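Variant surface glycoprotein MITAT 1.1 (Trypanosoma brucei brucei, PDB 5LY9) forms a coat on the parasite surface and lets the trypanosome evade the host immune response through a series of antigenically distinct variants. Local coordinates at residues 33-36 with 37-41; 335-338 with 339-342; 255-258 with 259-263; 322-325 with 326-330. All blocks are in the same frame, centred on the assembly; numbering follows the deposited sequence.

Interaction 1 of 4, residues 33-36 with 37-41; sequences QEVI and SNIQK. With NAG (2-acetamido-2-deoxy-beta-D-glucopyranose), chain C.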
loop_
_atom_site.group_PDB
_atom_site.type_symbol
_atom_site.label_atom_id
_atom_site.label_comp_id
_atom_site.label_asym_id
_atom_site.label_seq_id
_atom_site.Cartn_x
_atom_site.Cartn_y
_atom_site.Cartn_z
ATOM N N GLN A 33 -2.680 -8.824 2.095
ATOM C CA GLN A 33 -2.465 -10.204 1.805
ATOM C C GLN A 33 -3.661 -11.063 2.096
ATOM O O GLN A 33 -3.942 -12.003 1.331
ATOM C CB GLN A 33 -1.227 -10.773 2.538
ATOM C CG GLN A 33 0.100 -10.153 2.050
ATOM C CD GLN A 33 1.314 -10.533 2.878
ATOM O OE1 GLN A 33 1.205 -10.646 4.092
ATOM N NE2 GLN A 33 2.423 -10.797 2.239
ATOM N N GLU A 34 -4.371 -10.773 3.166
ATOM C CA GLU A 34 -5.586 -11.515 3.522
ATOM C C GLU A 34 -6.710 -11.185 2.539
ATOM O O GLU A 34 -7.458 -12.085 2.180
ATOM C CB GLU A 34 -6.017 -11.184 4.945
ATOM C CG GLU A 34 -5.135 -11.931 5.970
ATOM C CD GLU A 34 -5.211 -13.440 5.722
ATOM O OE1 GLU A 34 -6.352 -14.024 5.677
ATOM O OE2 GLU A 34 -4.136 -14.023 5.419
ATOM N N VAL A 35 -6.802 -9.933 2.092
ATOM C CA VAL A 35 -7.781 -9.609 1.065
ATOM C C VAL A 35 -7.497 -10.429 -0.192
ATOM O O VAL A 35 -8.413 -11.065 -0.751
ATOM C CB VAL A 35 -7.744 -8.127 0.712
ATOM C CG1 VAL A 35 -8.506 -7.894 -0.563
ATOM C CG2 VAL A 35 -8.274 -7.272 1.864
ATOM N N ILE A 36 -6.239 -10.479 -0.637
ATOM C CA ILE A 36 -5.892 -11.211 -1.838
ATOM C C ILE A 36 -6.119 -12.730 -1.642
ATOM O O ILE A 36 -6.669 -13.417 -2.502
ATOM C CB ILE A 36 -4.467 -10.923 -2.287
ATOM C CG1 ILE A 36 -4.299 -9.474 -2.710
ATOM C CG2 ILE A 36 -4.117 -11.821 -3.414
ATOM C CD1 ILE A 36 -2.843 -8.988 -2.785
ATOM N N SER A 37 -5.731 -13.233 -0.446
ATOM C CA SER A 37 -5.977 -14.588 -0.118
ATOM C C SER A 37 -7.465 -14.960 -0.231
ATOM O O SER A 37 -7.798 -15.988 -0.791
ATOM C CB SER A 37 -5.455 -14.910 1.280
ATOM O OG SER A 37 -5.747 -16.234 1.612
ATOM N N ASN A 38 -8.328 -14.130 0.303
ATOM C CA ASN A 38 -9.783 -14.327 0.167
ATOM C C ASN A 38 -10.262 -14.338 -1.285
ATOM O O ASN A 38 -11.047 -15.212 -1.691
ATOM C CB ASN A 38 -10.582 -13.295 0.954
ATOM C CG ASN A 38 -10.634 -13.582 2.445
ATOM O OD1 ASN A 38 -10.108 -14.602 2.943
ATOM N ND2 ASN A 38 -11.315 -12.720 3.150
ATOM N N ILE A 39 -9.744 -13.411 -2.058
ATOM C CA ILE A 39 -10.037 -13.401 -3.514
ATOM C C ILE A 39 -9.613 -14.702 -4.181
ATOM O O ILE A 39 -10.335 -15.294 -4.988
ATOM C CB ILE A 39 -9.348 -12.175 -4.167
ATOM C CG1 ILE A 39 -10.082 -10.891 -3.746
ATOM C CG2 ILE A 39 -9.360 -12.292 -5.697
ATOM C CD1 ILE A 39 -9.343 -9.581 -4.002
ATOM N N GLN A 40 -8.415 -15.130 -3.853
ATOM C CA GLN A 40 -7.896 -16.441 -4.277
ATOM C C GLN A 40 -8.693 -17.631 -3.901
ATOM O O GLN A 40 -8.850 -18.522 -4.743
ATOM C CB GLN A 40 -6.443 -16.677 -3.911
ATOM C CG GLN A 40 -5.463 -15.690 -4.563
ATOM C CD GLN A 40 -4.082 -15.873 -3.953
ATOM O OE1 GLN A 40 -3.923 -15.810 -2.718
ATOM N NE2 GLN A 40 -3.084 -16.131 -4.800
ATOM N N LYS A 41 -9.159 -17.664 -2.659
ATOM C CA LYS A 41 -9.967 -18.769 -2.191
ATOM C C LYS A 41 -11.271 -18.833 -2.991
ATOM O O LYS A 41 -11.768 -19.923 -3.259
ATOM C CB LYS A 41 -10.303 -18.578 -0.719
ATOM C CG LYS A 41 -9.081 -18.805 0.154
ATOM C CD LYS A 41 -9.455 -18.624 1.622
ATOM C CE LYS A 41 -8.208 -18.819 2.482
ATOM N NZ LYS A 41 -8.514 -18.496 3.884
HETATM C C1 NAG C . -16.352 -18.966 0.067
HETATM C C2 NAG C . -14.976 -19.145 0.690
HETATM C C3 NAG C . -14.209 -20.248 0.050
HETATM C C4 NAG C . -15.072 -21.515 0.120
HETATM C C5 NAG C . -16.419 -21.263 -0.539
HETATM C C6 NAG C . -17.409 -22.434 -0.474
HETATM C C7 NAG C . -13.916 -17.161 1.638
HETATM C C8 NAG C . -13.123 -15.901 1.422
HETATM N N2 NAG C . -14.216 -17.907 0.571
HETATM O O3 NAG C . -13.003 -20.466 0.770
HETATM O O4 NAG C . -14.381 -22.518 -0.618
HETATM O O5 NAG C . -17.050 -20.207 0.139
HETATM O O6 NAG C . -17.491 -22.919 0.876
HETATM O O7 NAG C . -14.297 -17.478 2.742
HETATM O O HOH W 1 -7.765 -15.618 3.549
#
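E34, S37, N38 and K41 meet at a single water on one flank of helix 24-55. The water donates to E34 OE1 and, at 2.6 Å, to N38 OD1, and it accepts from K41 NZ and from S37 OG. Acid and lysine are thus joined through the water: E34 OE1 and K41 NZ stay 5.3 Å apart. The main-chain bonds are regular helical ones, among them Q40 N to I36 O at 2.8 Å. Apolar packing lies along another flank, where V35 and I39 run side by side and V35 CG1 reaches I39 CD1 at 3.9 Å; V35 CG1 stands anti to its own nitrogen (chi1 166°), which turns it toward the next helical turn. The amide of Q40 bonds K84 and E81 of the second subunit. Sugar contacts form a third group: the acetamido methyl C8 of NAG sits over the face of the N38 amide, 3.6 Å from N38 CG, while NAG O3 lies 3.6 Å from K41 CB. In the modelled one of two S37 conformers the water has four partners, probably screening the opposite charges; with weak bonds from N38 ND2 to the carbonyls of A259 and Y264 it probably steadies the amide beneath the sugar.

Interaction 2 of 4, residues 335-338 with 339-342; sequences APLG and KIHD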
loop_
_atom_site.group_PDB
_atom_site.type_symbol
_atom_site.label_atom_id
_atom_site.label_comp_id
_atom_site.label_asym_id
_atom_site.label_seq_id
_atom_site.Cartn_x
_atom_site.Cartn_y
_atom_site.Cartn_z
ATOM N N ALA A 335 -6.292 -36.995 -6.272
ATOM C CA ALA A 335 -6.721 -36.212 -5.101
ATOM C C ALA A 335 -8.154 -35.662 -5.246
ATOM O O ALA A 335 -8.569 -35.310 -6.315
ATOM C CB ALA A 335 -5.768 -35.061 -4.871
ATOM N N PRO A 336 -8.872 -35.524 -4.144
ATOM C CA PRO A 336 -10.182 -34.952 -4.231
ATOM C C PRO A 336 -10.047 -33.418 -4.328
ATOM O O PRO A 336 -9.120 -32.825 -3.816
ATOM C CB PRO A 336 -10.827 -35.401 -2.945
ATOM C CG PRO A 336 -9.745 -35.466 -1.959
ATOM C CD PRO A 336 -8.468 -35.759 -2.750
ATOM N N LEU A 337 -10.971 -32.777 -5.031
ATOM C CA LEU A 337 -10.907 -31.336 -5.225
ATOM C C LEU A 337 -10.795 -30.610 -3.926
ATOM O O LEU A 337 -10.125 -29.581 -3.837
ATOM C CB LEU A 337 -12.123 -30.817 -6.038
ATOM C CG LEU A 337 -12.064 -31.053 -7.549
ATOM C CD1 LEU A 337 -13.367 -30.755 -8.274
ATOM C CD2 LEU A 337 -10.927 -30.203 -8.146
ATOM N N GLY A 338 -11.515 -31.096 -2.921
ATOM C CA GLY A 338 -11.451 -30.507 -1.596
ATOM C C GLY A 338 -10.018 -30.449 -1.008
ATOM O O GLY A 338 -9.803 -29.671 -0.108
ATOM N N LYS A 339 -9.062 -31.210 -1.516
ATOM C CA LYS A 339 -7.676 -31.060 -1.013
ATOM C C LYS A 339 -6.781 -30.259 -1.912
ATOM O O LYS A 339 -5.571 -30.195 -1.650
ATOM C CB LYS A 339 -7.075 -32.430 -0.818
ATOM C CG LYS A 339 -7.665 -33.093 0.431
ATOM C CD LYS A 339 -7.286 -34.554 0.473
ATOM C CE LYS A 339 -7.275 -35.135 1.893
ATOM N NZ LYS A 339 -7.055 -36.603 1.782
ATOM N N ILE A 340 -7.311 -29.672 -2.992
ATOM C CA ILE A 340 -6.432 -28.978 -3.956
ATOM C C ILE A 340 -6.842 -27.513 -3.829
ATOM O O ILE A 340 -7.988 -27.188 -4.094
ATOM C CB ILE A 340 -6.712 -29.451 -5.416
ATOM C CG1 ILE A 340 -6.478 -30.960 -5.540
ATOM C CG2 ILE A 340 -5.853 -28.680 -6.390
ATOM C CD1 ILE A 340 -6.962 -31.635 -6.812
ATOM N N HIS A 341 -5.960 -26.692 -3.337
ATOM C CA HIS A 341 -6.292 -25.267 -3.059
ATOM C C HIS A 341 -5.512 -24.257 -3.942
ATOM O O HIS A 341 -5.936 -23.100 -4.052
ATOM C CB HIS A 341 -6.029 -24.978 -1.578
ATOM C CG HIS A 341 -4.586 -25.036 -1.204
ATOM N ND1 HIS A 341 -3.713 -23.975 -1.390
ATOM C CD2 HIS A 341 -3.841 -26.056 -0.711
ATOM C CE1 HIS A 341 -2.491 -24.355 -1.052
ATOM N NE2 HIS A 341 -2.548 -25.602 -0.598
ATOM N N ASP A 342 -4.426 -24.702 -4.564
ATOM C CA ASP A 342 -3.551 -23.803 -5.281
ATOM C C ASP A 342 -4.207 -23.377 -6.567
ATOM O O ASP A 342 -4.560 -24.235 -7.394
ATOM C CB ASP A 342 -2.227 -24.465 -5.539
ATOM C CG ASP A 342 -1.263 -23.558 -6.232
ATOM O OD1 ASP A 342 -0.673 -22.653 -5.570
ATOM O OD2 ASP A 342 -1.146 -23.668 -7.455
#
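From P336 to I340 the backbone winds through two successive i-to-i+3 turns, K339 N bonding to P336 O at 2.8 Å and I340 N to L337 O at 2.9 Å, and each donor stands well above the carbonyl plane, consistent with the tight 3-10 winding. L337 O is gripped a second time by K48 NZ of helix 24-55, which also makes a weak bond to I340 O, so a lysine from a neighbouring helix ties the turn down. Among the side chains, the extended chain of K339 passes obliquely across P336. Its CD lies by the CG-CD side of the pyrrolidine ring, 3.6 Å from P336 CG and equally far from P336 CD. From there the lysine stretches outward, and its side chain touches a mannose of the glycan, while G338 packs against the inner sugars NAG and BMA. I340 takes the other side of the turn. Its CG1 lies beside the backbone nitrogen (chi1 -59°), which sends CD1 back toward the strand, 4.1 Å from A335 CB and a looser 4.4 Å from L337 CD2. I324 of the partner strand and L346 and I349 of helix 343-367 complete this apolar cluster. Two residues further on, the side chain of D342 accepts from E345 N at the start of that helix. The whole is a strand-to-helix connection: a short strand of a two-stranded antiparallel sheet runs into a 3-10 turn, and an aspartate N-cap opens the helix that follows.

Interaction 3 of 4, residues 255-258 with 259-263; sequences REAK and AKDLA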
loop_
_atom_site.group_PDB
_atom_site.type_symbol
_atom_site.label_atom_id
_atom_site.label_comp_id
_atom_site.label_asym_id
_atom_site.label_seq_id
_atom_site.Cartn_x
_atom_site.Cartn_y
_atom_site.Cartn_z
ATOM N N ARG A 255 -10.808 4.166 8.011
ATOM C CA ARG A 255 -11.292 3.760 6.659
ATOM C C ARG A 255 -10.573 2.612 5.977
ATOM O O ARG A 255 -10.891 2.298 4.803
ATOM C CB ARG A 255 -11.384 4.992 5.726
ATOM C CG ARG A 255 -12.443 5.864 6.355
ATOM C CD ARG A 255 -12.715 7.168 5.712
ATOM N NE ARG A 255 -13.744 7.869 6.509
ATOM C CZ ARG A 255 -14.347 8.980 6.107
ATOM N NH1 ARG A 255 -14.090 9.497 4.905
ATOM N NH2 ARG A 255 -15.224 9.556 6.897
ATOM N N GLU A 256 -9.748 1.882 6.725
ATOM C CA GLU A 256 -8.987 0.778 6.151
ATOM C C GLU A 256 -9.951 -0.285 5.644
ATOM O O GLU A 256 -10.873 -0.755 6.375
ATOM C CB GLU A 256 -8.118 0.120 7.196
ATOM C CG GLU A 256 -6.990 1.007 7.641
ATOM C CD GLU A 256 -6.267 0.548 8.905
ATOM O OE1 GLU A 256 -6.808 -0.280 9.605
ATOM O OE2 GLU A 256 -5.144 1.079 9.190
ATOM N N ALA A 257 -9.688 -0.761 4.412
ATOM C CA ALA A 257 -10.359 -1.991 3.893
ATOM C C ALA A 257 -9.846 -3.203 4.676
ATOM O O ALA A 257 -8.658 -3.307 4.937
ATOM C CB ALA A 257 -10.048 -2.192 2.410
ATOM N N LYS A 258 -10.741 -4.131 4.948
ATOM C CA LYS A 258 -10.460 -5.336 5.667
ATOM C C LYS A 258 -10.859 -6.538 4.858
ATOM O O LYS A 258 -11.859 -6.526 4.109
ATOM C CB LYS A 258 -11.257 -5.383 6.948
ATOM C CG LYS A 258 -11.258 -4.144 7.883
ATOM C CD LYS A 258 -9.990 -4.002 8.638
ATOM C CE LYS A 258 -9.995 -2.688 9.402
ATOM N NZ LYS A 258 -8.749 -2.571 10.226
ATOM N N ALA A 259 -10.115 -7.605 5.036
ATOM C CA ALA A 259 -10.388 -8.844 4.374
ATOM C C ALA A 259 -11.765 -9.396 4.691
ATOM O O ALA A 259 -12.431 -10.010 3.819
ATOM C CB ALA A 259 -9.301 -9.855 4.738
ATOM N N LYS A 260 -12.243 -9.147 5.893
ATOM C CA LYS A 260 -13.589 -9.516 6.275
ATOM C C LYS A 260 -14.720 -8.695 5.677
ATOM O O LYS A 260 -15.868 -9.049 5.901
ATOM C CB LYS A 260 -13.730 -9.498 7.813
ATOM C CG LYS A 260 -13.816 -8.136 8.385
ATOM C CD LYS A 260 -13.727 -8.090 9.924
ATOM C CE LYS A 260 -13.443 -6.654 10.289
ATOM N NZ LYS A 260 -14.623 -5.858 9.884
ATOM N N ASP A 261 -14.422 -7.660 4.882
ATOM C CA ASP A 261 -15.433 -6.807 4.311
ATOM C C ASP A 261 -16.252 -7.603 3.289
ATOM O O ASP A 261 -15.772 -8.558 2.701
ATOM C CB ASP A 261 -14.845 -5.539 3.635
ATOM C CG ASP A 261 -14.276 -4.515 4.637
ATOM O OD1 ASP A 261 -14.505 -4.669 5.838
ATOM O OD2 ASP A 261 -13.633 -3.555 4.151
ATOM N N LEU A 262 -17.439 -7.096 3.051
ATOM C CA LEU A 262 -18.385 -7.631 2.053
ATOM C C LEU A 262 -17.753 -7.888 0.701
ATOM O O LEU A 262 -17.938 -8.991 0.113
ATOM C CB LEU A 262 -19.585 -6.629 1.885
ATOM C CG LEU A 262 -20.463 -6.535 3.140
ATOM C CD1 LEU A 262 -21.532 -5.451 2.975
ATOM C CD2 LEU A 262 -21.037 -7.903 3.498
ATOM N N ALA A 263 -16.930 -6.955 0.248
ATOM C CA ALA A 263 -16.286 -7.091 -1.048
ATOM C C ALA A 263 -15.432 -8.347 -1.217
ATOM O O ALA A 263 -15.220 -8.777 -2.342
ATOM C CB ALA A 263 -15.457 -5.804 -1.391
HETATM O O HOH W 2 -13.814 -1.105 5.382
#
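The carboxylate of D261 has K258 drawn across one of its faces: K258 N donates to OD2 of D261 at 3.1 Å from 68° out of the plane, and K258 CB rests 3.5 Å from D261 OD1 on that same face. A water comes to D261 OD2 from the other side of the plane, donating at 2.7 Å, and links it to the carbonyl of E256. The second flat group, the carboxylate of E256, is met nearly end-on by K258 NZ, a salt bridge of 3.1 Å to OE1 of E256. R159 shares that oxygen, and S94 holds OE2. The bend of K258 at chi2 (-75°) turns its chain back toward this acid. D261 N in turn bonds K258 O at 2.9 Å, closing a type I turn, and the two residues therefore hold each other by main chain and side chain alike. K260 lies alongside K258, its CG 4.0 Å from K258 CB. Past the turn the chain enters a 3-10 segment. The loop follows helix 244-254 and is laid into the long helical pair: A259 packs on helix 24-55 and bonds E31 through its nitrogen, A257 is held by T90 and Q91 of helix 62-114, and A263 touches S82 of the same helix.

Interaction 4 of 4, residues 322-325 with 326-330; sequences EIIP and AGIAG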
loop_
_atom_site.group_PDB
_atom_site.type_symbol
_atom_site.label_atom_id
_atom_site.label_comp_id
_atom_site.label_asym_id
_atom_site.label_seq_id
_atom_site.Cartn_x
_atom_site.Cartn_y
_atom_site.Cartn_z
ATOM N N GLU A 322 -14.993 -34.894 -5.350
ATOM C CA GLU A 322 -14.744 -35.370 -6.677
ATOM C C GLU A 322 -13.235 -35.617 -6.829
ATOM O O GLU A 322 -12.450 -34.740 -6.564
ATOM C CB GLU A 322 -15.289 -34.406 -7.745
ATOM C CG GLU A 322 -15.168 -34.900 -9.178
ATOM C CD GLU A 322 -16.237 -35.935 -9.587
ATOM O OE1 GLU A 322 -17.056 -36.327 -8.741
ATOM O OE2 GLU A 322 -16.261 -36.313 -10.788
ATOM N N ILE A 323 -12.864 -36.813 -7.269
ATOM C CA ILE A 323 -11.471 -37.169 -7.379
ATOM C C ILE A 323 -10.887 -36.788 -8.729
ATOM O O ILE A 323 -11.472 -37.058 -9.762
ATOM C CB ILE A 323 -11.259 -38.700 -7.190
ATOM C CG1 ILE A 323 -11.657 -39.101 -5.799
ATOM C CG2 ILE A 323 -9.798 -39.098 -7.471
ATOM C CD1 ILE A 323 -10.590 -38.785 -4.810
ATOM N N ILE A 324 -9.745 -36.130 -8.698
ATOM C CA ILE A 324 -8.994 -35.859 -9.891
ATOM C C ILE A 324 -7.890 -36.898 -9.987
ATOM O O ILE A 324 -7.001 -36.952 -9.145
ATOM C CB ILE A 324 -8.337 -34.440 -9.829
ATOM C CG1 ILE A 324 -9.386 -33.382 -9.469
ATOM C CG2 ILE A 324 -7.655 -34.161 -11.143
ATOM C CD1 ILE A 324 -10.630 -33.428 -10.331
ATOM N N PRO A 325 -7.930 -37.711 -11.012
ATOM C CA PRO A 325 -6.986 -38.809 -11.130
ATOM C C PRO A 325 -5.606 -38.368 -11.478
ATOM O O PRO A 325 -5.415 -37.320 -12.108
ATOM C CB PRO A 325 -7.534 -39.663 -12.260
ATOM C CG PRO A 325 -8.577 -38.909 -12.888
ATOM C CD PRO A 325 -9.032 -37.806 -11.979
ATOM N N ALA A 326 -4.636 -39.189 -11.065
ATOM C CA ALA A 326 -3.285 -39.024 -11.515
ATOM C C ALA A 326 -3.297 -39.068 -13.036
ATOM O O ALA A 326 -4.101 -39.764 -13.647
ATOM C CB ALA A 326 -2.435 -40.148 -10.969
ATOM N N GLY A 327 -2.478 -38.235 -13.652
ATOM C CA GLY A 327 -2.446 -38.093 -15.118
ATOM C C GLY A 327 -3.092 -36.815 -15.678
ATOM O O GLY A 327 -2.704 -36.373 -16.720
ATOM N N ILE A 328 -4.071 -36.232 -14.997
ATOM C CA ILE A 328 -4.649 -34.956 -15.399
ATOM C C ILE A 328 -3.610 -33.871 -15.063
ATOM O O ILE A 328 -3.098 -33.836 -13.967
ATOM C CB ILE A 328 -5.973 -34.689 -14.643
ATOM C CG1 ILE A 328 -7.067 -35.676 -15.064
ATOM C CG2 ILE A 328 -6.451 -33.271 -14.835
ATOM C CD1 ILE A 328 -7.554 -35.509 -16.507
ATOM N N ALA A 329 -3.304 -33.006 -16.025
ATOM C CA ALA A 329 -2.386 -31.903 -15.822
ATOM C C ALA A 329 -1.015 -32.341 -15.252
ATOM O O ALA A 329 -0.372 -31.612 -14.493
ATOM C CB ALA A 329 -3.039 -30.844 -14.945
ATOM N N GLY A 330 -0.570 -33.526 -15.636
ATOM C CA GLY A 330 0.734 -34.064 -15.184
ATOM C C GLY A 330 0.778 -34.420 -13.704
ATOM O O GLY A 330 1.857 -34.597 -13.167
#
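P325 O receives the N-H of I328 across 3.4 Å, a bond that is straight at the hydrogen (168°) but long and weak. It closes a type II turn over A326 and G327. G327 carries a phi of 105° at the third position, where such turns commonly have glycine, since a CB there would press on the carbonyl oxygen of A326. Apolar contacts accompany the turn. I324 and I328 cross at about a right angle, with I324 CG2 lying 3.9 Å from I328 CB and 4.0 Å from I328 CG2. On the proline side, P325 CG reaches I328 CG1 at 4.2 Å. CG1 of I328 lies beside its own nitrogen (chi1 -67°), a rotation that directs this branch to P325 and CG2 to I324. The turn begins the loop that joins strands 323-324 and 335-336, the two arms of an antiparallel hairpin in this A-type N-terminal domain of the surface glycoprotein. Toward the helices, I324 packs on I51 of helix 24-55, whereas P325 and I328 both touch Y353 of helix 343-367. A329 follows with a left-handed backbone; its nitrogen bonds N352 OD1, and its side chain packs on T283 of the second subunit.

Interactions 2 and 4 belong to one hairpin: A335 O lies 2.8 Å from I324 N and L337 N 2.9 Å from E322 O, so 4 starts the connecting loop and 2 leads out into helix 343-367. Interactions 1 and 3 meet directly, E34 CB lying 3.5 Å from A259 CB, with a weak bond from N38 to the carbonyl of A259. Between these pairs lies an N-linked glycan, probably carried by N266: N38 and K41 of interaction 1 and G338 and K339 of interaction 2 lie beside it, although the two contacts' nearest atoms are about 5 Å apart. Interactions 3 and 4 are the most distant, their centres about 36 Å apart along the elongated domain.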